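Local coordinates for single-stranded DNA-binding protein 1 (Streptomyces coelicolor, PDB 4DAM) that probably binds single-stranded DNA as a homotetramer, the crystallised piece being mainly the OB-fold part of the chain, at residues Gly22-Thr27 and Val39-Ala44; Phe64-Ala69 and Ser107-Ala112; Val83-Val88 and Ile115-Ala120. The protein carries 1 engineered substitution. All blocks are in the same frame, centred on the assembly; numbering follows the deposited sequence. Where two conformers were deposited one is given.

Contact 1 (Gly22-Thr27 and Val39-Ala44); sequences GNVATT and VRFRLA
Val24 rests its two methyls along the CD1-CE1 bond of the Phe41 ring, approaching obliquely to the ring plane, with CG1 4.0 Å from CD1 and CG2 4.0 Å from CE1. The two side chains cross at about a right angle. Residues Gly22-Thr27 and Val39-Ala44 belong to the hairpin of strands 17-33 and 36-51 in the OB fold. Val24 and Leu43 form an antiparallel non-hydrogen-bonded pair on the buried face, where Val87 touches both. Leu43 has CG anti to its backbone N (chi1 180°), and CD1 turns back to lie 3.7 Å from Asn23 N. Asn23 and Ala44 are the hydrogen-bonded pair next along. Asn23 N reaches Ala44 O at 2.9 Å, and Ala44 N returns an almost straight bond to Asn23 O.

Past Val24 the first segment leaves the strand, but the pairing goes on: Ala25 keeps a backbone bond, and Thr26 adds one from its side chain. Its OG1 accepts the N-H of Arg42 at 3.0 Å. OG1 sits between the backbone N and the carbonyl carbon (chi1 62°), which turns CG2 onto Arg42 CB, 3.7 Å away. An alanine here would probably loosen the hairpin at this end of the pairing, because Arg42 N would lose this acceptor and the Arg42 stem its methyl neighbour. Ala25 N donates to Arg42 O at 2.8 Å, from 32° above the carbonyl plane.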
loop_
_atom_site.group_PDB
_atom_site.type_symbol
_atom_site.label_atom_id
_atom_site.label_comp_id
_atom_site.label_asym_id
_atom_site.label_seq_id
_atom_site.Cartn_x
_atom_site.Cartn_y
_atom_site.Cartn_z
ATOM N N GLY A 22 6.481 12.884 0.675
ATOM C CA GLY A 22 7.249 13.739 -0.163
ATOM C C GLY A 22 7.174 15.182 0.268
ATOM O O GLY A 22 6.920 15.477 1.406
ATOM N N ASN A 23 7.424 16.068 -0.681
ATOM C CA ASN A 23 7.401 17.485 -0.424
ATOM C C ASN A 23 6.437 18.210 -1.338
ATOM O O ASN A 23 6.313 17.886 -2.515
ATOM C CB ASN A 23 8.810 18.064 -0.540
ATOM C CG ASN A 23 9.715 17.534 0.559
ATOM O OD1 ASN A 23 9.891 18.158 1.589
ATOM N ND2 ASN A 23 10.237 16.364 0.359
ATOM N N VAL A 24 5.756 19.195 -0.764
ATOM C CA VAL A 24 4.921 20.105 -1.536
ATOM C C VAL A 24 5.813 20.848 -2.541
ATOM O O VAL A 24 6.783 21.517 -2.158
ATOM C CB VAL A 24 4.140 21.071 -0.642
ATOM C CG1 VAL A 24 3.335 22.061 -1.519
ATOM C CG2 VAL A 24 3.247 20.315 0.364
ATOM N N ALA A 25 5.492 20.726 -3.832
ATOM C CA ALA A 25 6.389 21.203 -4.894
ATOM C C ALA A 25 5.891 22.472 -5.576
ATOM O O ALA A 25 6.657 23.161 -6.255
ATOM C CB ALA A 25 6.624 20.082 -5.911
ATOM N N THR A 26 4.616 22.776 -5.413
ATOM C CA THR A 26 3.990 24.003 -5.925
ATOM C C THR A 26 3.091 24.585 -4.872
ATOM O O THR A 26 2.561 23.842 -4.026
ATOM C CB THR A 26 3.134 23.754 -7.207
ATOM O OG1 THR A 26 2.031 22.847 -6.934
ATOM C CG2 THR A 26 4.025 23.227 -8.354
ATOM N N THR A 27 2.870 25.901 -4.934
ATOM C CA THR A 27 1.963 26.534 -3.993
ATOM C C THR A 27 0.558 25.996 -4.239
ATOM O O THR A 27 0.071 25.975 -5.383
ATOM C CB THR A 27 1.947 28.064 -4.117
ATOM O OG1 THR A 27 3.264 28.570 -3.895
ATOM C CG2 THR A 27 1.004 28.671 -3.057
ATOM N N VAL A 39 -8.766 21.806 -3.189
ATOM C CA VAL A 39 -7.386 22.246 -3.249
ATOM C C VAL A 39 -6.571 21.274 -4.063
ATOM O O VAL A 39 -6.877 20.077 -4.097
ATOM C CB VAL A 39 -6.821 22.332 -1.838
ATOM C CG1 VAL A 39 -6.532 20.946 -1.273
ATOM C CG2 VAL A 39 -5.607 23.256 -1.809
ATOM N N ARG A 40 -5.577 21.792 -4.776
ATOM C CA ARG A 40 -4.656 20.954 -5.532
ATOM C C ARG A 40 -3.256 21.474 -5.332
ATOM O O ARG A 40 -3.037 22.687 -5.172
ATOM C CB ARG A 40 -5.000 20.892 -7.007
ATOM C CG ARG A 40 -4.904 22.166 -7.749
ATOM C CD ARG A 40 -4.817 21.915 -9.240
ATOM N NE ARG A 40 -5.027 23.163 -9.947
ATOM C CZ ARG A 40 -4.083 24.027 -10.299
ATOM N NH1 ARG A 40 -2.802 23.789 -10.047
ATOM N NH2 ARG A 40 -4.433 25.143 -10.925
ATOM N N PHE A 41 -2.316 20.547 -5.312
ATOM C CA PHE A 41 -0.899 20.892 -5.286
ATOM C C PHE A 41 -0.084 19.767 -5.878
ATOM O O PHE A 41 -0.512 18.614 -5.914
ATOM C CB PHE A 41 -0.400 21.245 -3.876
ATOM C CG PHE A 41 -0.488 20.124 -2.896
ATOM C CD1 PHE A 41 0.607 19.308 -2.655
ATOM C CD2 PHE A 41 -1.650 19.911 -2.181
ATOM C CE1 PHE A 41 0.520 18.261 -1.734
ATOM C CE2 PHE A 41 -1.745 18.876 -1.254
ATOM C CZ PHE A 41 -0.650 18.060 -1.037
ATOM N N ARG A 42 1.126 20.105 -6.304
ATOM C CA ARG A 42 2.061 19.106 -6.805
ATOM C C ARG A 42 2.882 18.550 -5.662
ATOM O O ARG A 42 3.327 19.286 -4.801
ATOM C CB ARG A 42 2.961 19.734 -7.850
ATOM C CG ARG A 42 3.856 18.800 -8.646
ATOM C CD ARG A 42 4.469 19.639 -9.767
ATOM N NE ARG A 42 5.328 18.916 -10.693
ATOM C CZ ARG A 42 4.915 18.076 -11.635
ATOM N NH1 ARG A 42 3.625 17.777 -11.784
ATOM N NH2 ARG A 42 5.822 17.509 -12.410
ATOM N N LEU A 43 3.055 17.234 -5.659
ATOM C CA LEU A 43 3.828 16.523 -4.647
ATOM C C LEU A 43 5.011 15.837 -5.318
ATOM O O LEU A 43 4.845 15.113 -6.307
ATOM C CB LEU A 43 2.966 15.459 -3.968
ATOM C CG LEU A 43 3.624 14.606 -2.870
ATOM C CD1 LEU A 43 3.866 15.433 -1.607
ATOM C CD2 LEU A 43 2.775 13.365 -2.563
ATOM N N ALA A 44 6.199 16.059 -4.774
ATOM C CA ALA A 44 7.434 15.412 -5.245
ATOM C C ALA A 44 7.873 14.348 -4.261
ATOM O O ALA A 44 8.145 14.650 -3.098
ATOM C CB ALA A 44 8.553 16.435 -5.414
#

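Contact 2 (Phe64-Ala69 and Ser107-Ala112); sequences FFTVWA and SADIDA
Ala108 opens the pairing: its CB touches Phe65 CD2 at 3.6 Å. Its N donates to a water that in turn donates to Phe64 O. Its O accepts from Thr66 N, and also from a second water bonded to Thr66 OG1. Asp109 lies side by side with Thr66, and OD1 is 3.5 Å from Thr66 CB. Its carboxylate is turned 65° from the Trp68 indole plane, with OD2 3.3 Å from Trp68 NE1. The salt bridge of OD2 is to Arg96.

Ile110 N donates to Thr66 O at 2.8 Å, and its O takes Trp68 N nearly along the C=O axis. Its CD1 sits over one face of the Phe65 ring, 4.0 Å from the centroid, as a CH-pi contact. Asp111 runs alongside Trp68, with OD1 3.8 Å from Trp68 CB. Ala112 N ends the ladder on Trp68 O, while its CB meets Val67 CG1 at 3.9 Å.

This parallel pairing of strands 56-70 and 103-112 closes the OB barrel. The chemistry splits by face. Phe65, Val67 and Ile110 make an apolar side, and Thr66, Trp68, Asp109 and Asp111 a polar one, where Arg96 would probably keep Asp109 ionised.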
loop_
_atom_site.group_PDB
_atom_site.type_symbol
_atom_site.label_atom_id
_atom_site.label_comp_id
_atom_site.label_asym_id
_atom_site.label_seq_id
_atom_site.Cartn_x
_atom_site.Cartn_y
_atom_site.Cartn_z
ATOM N N PHE A 64 6.378 12.585 -9.443
ATOM C CA PHE A 64 5.489 13.730 -9.242
ATOM C C PHE A 64 4.033 13.314 -9.334
ATOM O O PHE A 64 3.653 12.557 -10.233
ATOM C CB PHE A 64 5.754 14.829 -10.264
ATOM C CG PHE A 64 7.096 15.493 -10.076
ATOM C CD1 PHE A 64 8.209 15.033 -10.771
ATOM C CD2 PHE A 64 7.257 16.523 -9.160
ATOM C CE1 PHE A 64 9.457 15.632 -10.602
ATOM C CE2 PHE A 64 8.498 17.130 -9.004
ATOM C CZ PHE A 64 9.588 16.669 -9.716
ATOM N N PHE A 65 3.246 13.817 -8.393
ATOM C CA PHE A 65 1.808 13.617 -8.355
ATOM C C PHE A 65 1.096 14.942 -8.220
ATOM O O PHE A 65 1.595 15.873 -7.587
ATOM C CB PHE A 65 1.396 12.775 -7.157
ATOM C CG PHE A 65 2.039 11.429 -7.078
ATOM C CD1 PHE A 65 3.213 11.238 -6.368
ATOM C CD2 PHE A 65 1.446 10.340 -7.697
ATOM C CE1 PHE A 65 3.799 9.999 -6.285
ATOM C CE2 PHE A 65 2.032 9.099 -7.624
ATOM C CZ PHE A 65 3.219 8.924 -6.921
ATOM N N THR A 66 -0.085 15.024 -8.820
ATOM C CA THR A 66 -1.008 16.110 -8.502
ATOM C C THR A 66 -1.956 15.599 -7.436
ATOM O O THR A 66 -2.658 14.599 -7.638
ATOM C CB THR A 66 -1.809 16.562 -9.715
ATOM O OG1 THR A 66 -0.890 16.991 -10.733
ATOM C CG2 THR A 66 -2.724 17.708 -9.352
ATOM N N VAL A 67 -1.934 16.247 -6.292
ATOM C CA VAL A 67 -2.763 15.872 -5.165
ATOM C C VAL A 67 -3.989 16.766 -5.097
ATOM O O VAL A 67 -3.896 17.996 -5.135
ATOM C CB VAL A 67 -2.001 15.963 -3.817
ATOM C CG1 VAL A 67 -2.908 15.590 -2.652
ATOM C CG2 VAL A 67 -0.724 15.119 -3.829
ATOM N N TRP A 68 -5.150 16.113 -4.982
ATOM C CA TRP A 68 -6.435 16.778 -4.902
ATOM C C TRP A 68 -7.076 16.493 -3.569
ATOM O O TRP A 68 -7.095 15.363 -3.114
ATOM C CB TRP A 68 -7.364 16.257 -5.982
ATOM C CG TRP A 68 -6.890 16.498 -7.376
ATOM C CD1 TRP A 68 -6.052 15.704 -8.151
ATOM C CD2 TRP A 68 -7.207 17.651 -8.207
ATOM N NE1 TRP A 68 -5.854 16.264 -9.383
ATOM C CE2 TRP A 68 -6.524 17.447 -9.472
ATOM C CE3 TRP A 68 -7.983 18.784 -8.033
ATOM C CZ2 TRP A 68 -6.641 18.348 -10.521
ATOM C CZ3 TRP A 68 -8.076 19.700 -9.100
ATOM C CH2 TRP A 68 -7.404 19.485 -10.297
ATOM N N ALA A 69 -7.625 17.522 -2.948
ATOM C CA ALA A 69 -8.371 17.382 -1.720
ATOM C C ALA A 69 -9.691 18.136 -1.813
ATOM O O ALA A 69 -9.811 19.118 -2.550
ATOM C CB ALA A 69 -7.536 17.875 -0.529
ATOM N N SER A 107 0.259 10.942 -16.615
ATOM C CA SER A 107 0.495 11.632 -15.335
ATOM C C SER A 107 -0.290 10.933 -14.210
ATOM O O SER A 107 -1.255 10.193 -14.429
ATOM C CB SER A 107 0.081 13.120 -15.393
ATOM O OG SER A 107 -1.333 13.278 -15.522
ATOM N N ALA A 108 0.092 11.222 -12.974
ATOM C CA ALA A 108 -0.503 10.571 -11.813
ATOM C C ALA A 108 -1.135 11.580 -10.837
ATOM O O ALA A 108 -0.491 12.549 -10.391
ATOM C CB ALA A 108 0.567 9.744 -11.141
ATOM N N ASP A 109 -2.395 11.345 -10.504
ATOM C CA ASP A 109 -3.172 12.135 -9.527
ATOM C C ASP A 109 -3.351 11.283 -8.262
ATOM O O ASP A 109 -3.459 10.051 -8.338
ATOM C CB ASP A 109 -4.575 12.458 -10.017
ATOM C CG ASP A 109 -4.646 13.539 -11.085
ATOM O OD1 ASP A 109 -3.664 14.182 -11.425
ATOM O OD2 ASP A 109 -5.748 13.771 -11.606
ATOM N N ILE A 110 -3.403 11.939 -7.111
ATOM C CA ILE A 110 -3.823 11.297 -5.870
ATOM C C ILE A 110 -5.037 12.054 -5.348
ATOM O O ILE A 110 -4.977 13.259 -5.111
ATOM C CB ILE A 110 -2.729 11.284 -4.774
ATOM C CG1 ILE A 110 -1.488 10.562 -5.249
ATOM C CG2 ILE A 110 -3.282 10.647 -3.474
ATOM C CD1 ILE A 110 -0.299 10.635 -4.307
ATOM N N ASP A 111 -6.155 11.364 -5.234
ATOM C CA ASP A 111 -7.342 11.902 -4.603
ATOM C C ASP A 111 -7.212 11.640 -3.104
ATOM O O ASP A 111 -7.412 10.514 -2.631
ATOM C CB ASP A 111 -8.601 11.270 -5.204
ATOM C CG ASP A 111 -8.869 11.725 -6.649
ATOM O OD1 ASP A 111 -8.269 12.717 -7.126
ATOM O OD2 ASP A 111 -9.698 11.084 -7.332
ATOM N N ALA A 112 -6.813 12.671 -2.370
ATOM C CA ALA A 112 -6.359 12.496 -0.988
ATOM C C ALA A 112 -7.466 12.238 -0.019
ATOM O O ALA A 112 -8.520 12.879 -0.082
ATOM C CB ALA A 112 -5.564 13.709 -0.500
HETATM O O HOH W 1 2.457 12.905 -12.531
HETATM O O HOH W 2 -0.065 14.970 -12.247
#

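Contact 3 (Val83-Val88 and Ile115-Ala120); sequences VGDPVV and IGHDLA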
loop_
_atom_site.group_PDB
_atom_site.type_symbol
_atom_site.label_atom_id
_atom_site.label_comp_id
_atom_site.label_asym_id
_atom_site.label_seq_id
_atom_site.Cartn_x
_atom_site.Cartn_y
_atom_site.Cartn_z
ATOM N N VAL A 83 4.978 25.500 -0.245
ATOM C CA VAL A 83 6.086 24.902 -0.982
ATOM C C VAL A 83 7.234 24.546 -0.052
ATOM O O VAL A 83 7.639 25.339 0.822
ATOM C CB VAL A 83 6.613 25.808 -2.118
ATOM C CG1 VAL A 83 7.951 25.281 -2.668
ATOM C CG2 VAL A 83 5.585 25.913 -3.216
ATOM N N GLY A 84 7.756 23.340 -0.252
ATOM C CA GLY A 84 8.842 22.820 0.552
ATOM C C GLY A 84 8.424 21.954 1.723
ATOM O O GLY A 84 9.251 21.190 2.243
ATOM N N ASP A 85 7.154 22.023 2.136
ATOM C CA ASP A 85 6.707 21.290 3.313
ATOM C C ASP A 85 6.782 19.771 3.094
ATOM O O ASP A 85 6.223 19.247 2.112
ATOM C CB ASP A 85 5.257 21.606 3.656
ATOM C CG ASP A 85 5.070 22.956 4.317
ATOM O OD1 ASP A 85 6.072 23.607 4.693
ATOM O OD2 ASP A 85 3.888 23.344 4.477
ATOM N N PRO A 86 7.419 19.052 4.025
ATOM C CA PRO A 86 7.371 17.584 3.971
ATOM C C PRO A 86 6.025 17.086 4.450
ATOM O O PRO A 86 5.545 17.491 5.511
ATOM C CB PRO A 86 8.497 17.146 4.897
ATOM C CG PRO A 86 8.699 18.286 5.800
ATOM C CD PRO A 86 8.390 19.525 5.026
ATOM N N VAL A 87 5.385 16.237 3.633
ATOM C CA VAL A 87 4.053 15.767 3.944
ATOM C C VAL A 87 3.925 14.266 3.683
ATOM O O VAL A 87 4.699 13.693 2.915
ATOM C CB VAL A 87 2.961 16.508 3.127
ATOM C CG1 VAL A 87 2.919 17.984 3.513
ATOM C CG2 VAL A 87 3.185 16.353 1.635
ATOM N N VAL A 88 2.969 13.667 4.380
ATOM C CA VAL A 88 2.522 12.315 4.104
ATOM C C VAL A 88 1.103 12.410 3.550
ATOM O O VAL A 88 0.246 13.085 4.131
ATOM C CB VAL A 88 2.624 11.394 5.330
ATOM C CG1 VAL A 88 2.064 11.990 6.604
ATOM C CG2 VAL A 88 1.974 10.038 5.030
ATOM N N ILE A 115 -3.870 13.875 4.784
ATOM C CA ILE A 115 -2.622 14.582 4.536
ATOM C C ILE A 115 -2.128 15.070 5.892
ATOM O O ILE A 115 -2.920 15.556 6.707
ATOM C CB ILE A 115 -2.781 15.840 3.638
ATOM C CG1 ILE A 115 -3.397 15.489 2.271
ATOM C CG2 ILE A 115 -1.424 16.502 3.398
ATOM C CD1 ILE A 115 -3.791 16.692 1.422
ATOM N N GLY A 116 -0.841 14.948 6.125
ATOM C CA GLY A 116 -0.258 15.509 7.358
ATOM C C GLY A 116 1.138 16.008 7.123
ATOM O O GLY A 116 1.849 15.500 6.262
ATOM N N HIS A 117 1.533 17.040 7.877
ATOM C CA HIS A 117 2.925 17.431 7.917
ATOM C C HIS A 117 3.728 16.297 8.507
ATOM O O HIS A 117 3.354 15.758 9.547
ATOM C CB HIS A 117 3.093 18.680 8.781
ATOM C CG HIS A 117 2.548 19.926 8.152
ATOM N ND1 HIS A 117 3.237 20.642 7.226
ATOM C CD2 HIS A 117 1.327 20.549 8.295
ATOM C CE1 HIS A 117 2.469 21.690 6.835
ATOM N NE2 HIS A 117 1.325 21.631 7.479
ATOM N N ASP A 118 4.824 15.920 7.858
ATOM C CA ASP A 118 5.606 14.750 8.278
ATOM C C ASP A 118 6.540 15.112 9.421
ATOM O O ASP A 118 7.485 15.890 9.253
ATOM C CB ASP A 118 6.402 14.205 7.108
ATOM C CG ASP A 118 7.127 12.873 7.424
ATOM O OD1 ASP A 118 6.964 12.311 8.542
ATOM O OD2 ASP A 118 7.851 12.400 6.505
ATOM N N LEU A 119 6.268 14.533 10.573
ATOM C CA LEU A 119 7.089 14.751 11.774
ATOM C C LEU A 119 8.480 14.138 11.686
ATOM O O LEU A 119 9.332 14.430 12.533
ATOM C CB LEU A 119 6.356 14.217 13.002
ATOM C CG LEU A 119 5.037 14.909 13.386
ATOM C CD1 LEU A 119 4.160 14.084 14.319
ATOM C CD2 LEU A 119 5.306 16.322 13.918
ATOM N N ALA A 120 8.744 13.310 10.677
ATOM C CA ALA A 120 10.081 12.740 10.503
ATOM C C ALA A 120 11.107 13.761 10.015
ATOM O O ALA A 120 12.304 13.564 10.198
ATOM C CB ALA A 120 10.057 11.561 9.536
HETATM O O HOH W 3 5.740 19.917 6.843
#
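Three backbone hydrogen bonds join the segments. Val88 and Gly116 bond to each other both ways: Val88 N to Gly116 O at 2.9 Å, nearly along the C=O axis, and Gly116 N to Val88 O in the carbonyl plane. Asp118 N donates to Pro86 O at 2.9 Å in an almost straight bond, but from 43° above the carbonyl plane. That oxygen is gripped twice, since a water also donates to it. The same water lies in the plane of the His117 ring, 2.6 Å from ND1.

Strand 114-117 follows the last barrel strand of the OB fold and here pairs antiparallel with the start of strand 86-100.

Side-chain polar contacts centre on His117 and Asp118. Asp85 OD2 comes up to the His117 ring edge, 3.2 Å from CE1, with the carboxylate turned 67° from the ring. The hydrogen bond of OD2 is from Ala82 N, and His117 NE2 is held by Ser80. Asp118 makes an Asx turn, its OD1 taking the N-H of Ala120 at 3.0 Å, while OD2 salt-bridges Arg121. Asn76 of the third subunit hydrogen-bonds Leu119 O through ND2.

Apolar packing is thin across the pair, with Val87 CB 4.4 Å from Ile115 CG2. Val88 packs on Val88 of the third subunit.

The three contacts are parts of one curled sheet. Contacts 1 and 2 have centres about 9 Å apart and meet where strands 36-51 and 56-70 pair. Leu43 N lies 2.8 Å from Phe65 O, and Phe41 O is at the same distance from Val67 N, both probable hydrogen bonds. Contacts 1 and 3, with centres about 10 Å apart, meet through strands 17-33 and 86-100, where Gly22 O is 2.8 Å from Val87 N. Contacts 2 and 3 are farther apart, about 15 Å between centres, but strand 103-112 leads directly into strand 114-117. The outer contacts face different partners: contact 2 packs on the second subunit, contact 3 on the third.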